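Local coordinates for protein cofilin (Streptomyces griseoflavus, PDB 5IVU) that probably binds actin, as a bacterial member of the ADF/cofilin family of actin-binding proteins, at residues F86-P91 with E119-D124. Residues are numbered along the deposited sequence; the frame is centred on the assembly and turned at random.
Sequences FVSWAP and EIQGTD
Trp89 and Gly122 show how a parallel strand pair can be tightly packed at one place and loose at another. The benzo side of the indole, at CE3, comes 3.5 Å from Gly122 O, and a CB modelled on Gly122 would fall tightly against that same CE3. CG anti to the backbone N (chi1 179°), with the ring turned about chi2, brings the benzo side to the end of strand 119-122 and the loop after it, where CZ3 meets Asp124 O, near the ring plane, at 3.6 Å. CD of Pro91 covers part of one indole face, Phe125 meets the ring obliquely, and Pro59 O accepts the NE1 hydrogen bond. An alanine in place of Trp89 would probably open a gap beside Gly122 and leave Pro59 O without its indole donor. Further back on this face, Val87 CG2 approaches Ile120 CB only to 4.3 Å, a lighter contact.

Between the two faces runs the parallel backbone pairing: Ile120 N gives to Phe86 O, Ser88 N to Ile120 O, Gly122 N to Ser88 O and Ala90 N to Gly122 O, each at 2.8 Å.

The looser side is that of exposed Gln121 and Glu119. Gln121, bent at chi2 (77°), brings its amide across toward strand 81-89, so that OE1 sits 3.4 Å from Ser88 CB, a contact without a hydrogen bond. Ser88 OG instead bonds a water at 2.7 Å, which in turn donates to Ile120 O. Glu119 turns its carboxylate to Arg110 in a salt bridge, whereas buried Phe86 and Ser88, on the same face, are covered by helix 96-112. That helix links strands 81-89 and 118-122, the latter at the sheet's edge, in the beta-alpha-beta crossover of the ADF-homology fold.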
loop_
_atom_site.group_PDB
_atom_site.type_symbol
_atom_site.label_atom_id
_atom_site.label_comp_id
_atom_site.label_asym_id
_atom_site.label_seq_id
_atom_site.Cartn_x
_atom_site.Cartn_y
_atom_site.Cartn_z
ATOM N N PHE A 86 1.960 5.365 1.286
ATOM C CA PHE A 86 1.489 4.655 0.096
ATOM C C PHE A 86 2.651 3.911 -0.540
ATOM O O PHE A 86 3.741 4.456 -0.671
ATOM C CB PHE A 86 0.895 5.638 -0.908
ATOM C CG PHE A 86 0.160 4.981 -2.037
ATOM C CD1 PHE A 86 -1.169 4.608 -1.895
ATOM C CD2 PHE A 86 0.792 4.743 -3.246
ATOM C CE1 PHE A 86 -1.858 4.013 -2.941
ATOM C CE2 PHE A 86 0.114 4.147 -4.296
ATOM C CZ PHE A 86 -1.215 3.779 -4.143
ATOM N N VAL A 87 2.408 2.663 -0.916
ATOM C CA VAL A 87 3.427 1.772 -1.436
ATOM C C VAL A 87 2.926 1.245 -2.772
ATOM O O VAL A 87 1.876 0.613 -2.816
ATOM C CB VAL A 87 3.654 0.565 -0.487
ATOM C CG1 VAL A 87 4.623 -0.453 -1.089
ATOM C CG2 VAL A 87 4.163 1.041 0.867
ATOM N N SER A 88 3.662 1.508 -3.847
ATOM C CA SER A 88 3.442 0.816 -5.106
ATOM C C SER A 88 4.407 -0.366 -5.143
ATOM O O SER A 88 5.620 -0.174 -5.180
ATOM C CB SER A 88 3.686 1.737 -6.291
ATOM O OG SER A 88 2.799 2.829 -6.248
ATOM N N TRP A 89 3.860 -1.579 -5.087
ATOM C CA TRP A 89 4.657 -2.793 -5.110
ATOM C C TRP A 89 4.662 -3.308 -6.543
ATOM O O TRP A 89 3.616 -3.620 -7.106
ATOM C CB TRP A 89 4.085 -3.816 -4.130
ATOM C CG TRP A 89 4.794 -5.127 -4.079
ATOM C CD1 TRP A 89 4.254 -6.353 -4.316
ATOM C CD2 TRP A 89 6.171 -5.347 -3.769
ATOM N NE1 TRP A 89 5.207 -7.328 -4.183
ATOM C CE2 TRP A 89 6.395 -6.738 -3.843
ATOM C CE3 TRP A 89 7.242 -4.502 -3.435
ATOM C CZ2 TRP A 89 7.641 -7.309 -3.587
ATOM C CZ3 TRP A 89 8.485 -5.069 -3.185
ATOM C CH2 TRP A 89 8.671 -6.463 -3.258
ATOM N N ALA A 90 5.851 -3.368 -7.135
ATOM C CA ALA A 90 6.019 -3.736 -8.538
ATOM C C ALA A 90 7.299 -4.554 -8.669
ATOM O O ALA A 90 8.300 -4.064 -9.200
ATOM C CB ALA A 90 6.068 -2.483 -9.405
ATOM N N PRO A 91 7.270 -5.803 -8.180
ATOM C CA PRO A 91 8.474 -6.624 -8.165
ATOM C C PRO A 91 8.867 -7.075 -9.563
ATOM O O PRO A 91 7.985 -7.307 -10.400
ATOM C CB PRO A 91 8.065 -7.823 -7.296
ATOM C CG PRO A 91 6.604 -7.961 -7.517
ATOM C CD PRO A 91 6.101 -6.556 -7.686
ATOM N N GLU A 119 5.371 8.328 -0.071
ATOM C CA GLU A 119 5.172 7.359 -1.135
ATOM C C GLU A 119 6.436 6.537 -1.343
ATOM O O GLU A 119 7.548 7.061 -1.290
ATOM C CB GLU A 119 4.845 8.054 -2.448
ATOM C CG GLU A 119 3.562 8.857 -2.431
ATOM C CD GLU A 119 3.397 9.660 -3.698
ATOM O OE1 GLU A 119 4.246 10.551 -3.932
ATOM O OE2 GLU A 119 2.436 9.379 -4.456
ATOM N N ILE A 120 6.234 5.252 -1.598
ATOM C CA ILE A 120 7.304 4.319 -1.858
ATOM C C ILE A 120 6.958 3.586 -3.158
ATOM O O ILE A 120 5.829 3.151 -3.348
ATOM C CB ILE A 120 7.460 3.287 -0.709
ATOM C CG1 ILE A 120 7.589 3.963 0.666
ATOM C CG2 ILE A 120 8.669 2.391 -0.946
ATOM C CD1 ILE A 120 8.902 4.678 0.909
ATOM N N GLN A 121 7.936 3.488 -4.051
ATOM C CA GLN A 121 7.864 2.632 -5.220
ATOM C C GLN A 121 8.849 1.512 -4.920
ATOM O O GLN A 121 10.024 1.775 -4.675
ATOM C CB GLN A 121 8.260 3.427 -6.464
ATOM C CG GLN A 121 8.113 2.684 -7.797
ATOM C CD GLN A 121 6.675 2.586 -8.314
ATOM O OE1 GLN A 121 5.886 3.529 -8.200
ATOM N NE2 GLN A 121 6.342 1.442 -8.914
ATOM N N GLY A 122 8.364 0.278 -4.865
ATOM C CA GLY A 122 9.187 -0.866 -4.479
ATOM C C GLY A 122 9.253 -1.881 -5.597
ATOM O O GLY A 122 8.213 -2.386 -6.019
ATOM N N THR A 123 10.476 -2.186 -6.050
ATOM C CA THR A 123 10.739 -3.224 -7.056
ATOM C C THR A 123 11.444 -4.470 -6.520
ATOM O O THR A 123 11.612 -5.452 -7.248
ATOM C CB THR A 123 11.598 -2.668 -8.200
ATOM O OG1 THR A 123 12.807 -2.124 -7.658
ATOM C CG2 THR A 123 10.845 -1.580 -8.943
ATOM N N ASP A 124 11.850 -4.442 -5.263
ATOM C CA ASP A 124 12.473 -5.614 -4.627
ATOM C C ASP A 124 12.250 -5.468 -3.110
ATOM O O ASP A 124 11.933 -4.371 -2.621
ATOM C CB ASP A 124 13.956 -5.823 -5.052
ATOM C CG ASP A 124 14.845 -4.676 -4.665
ATOM O OD1 ASP A 124 14.882 -4.380 -3.460
ATOM O OD2 ASP A 124 15.513 -4.090 -5.557
HETATM O O HOH W 1 3.941 4.856 -4.855
#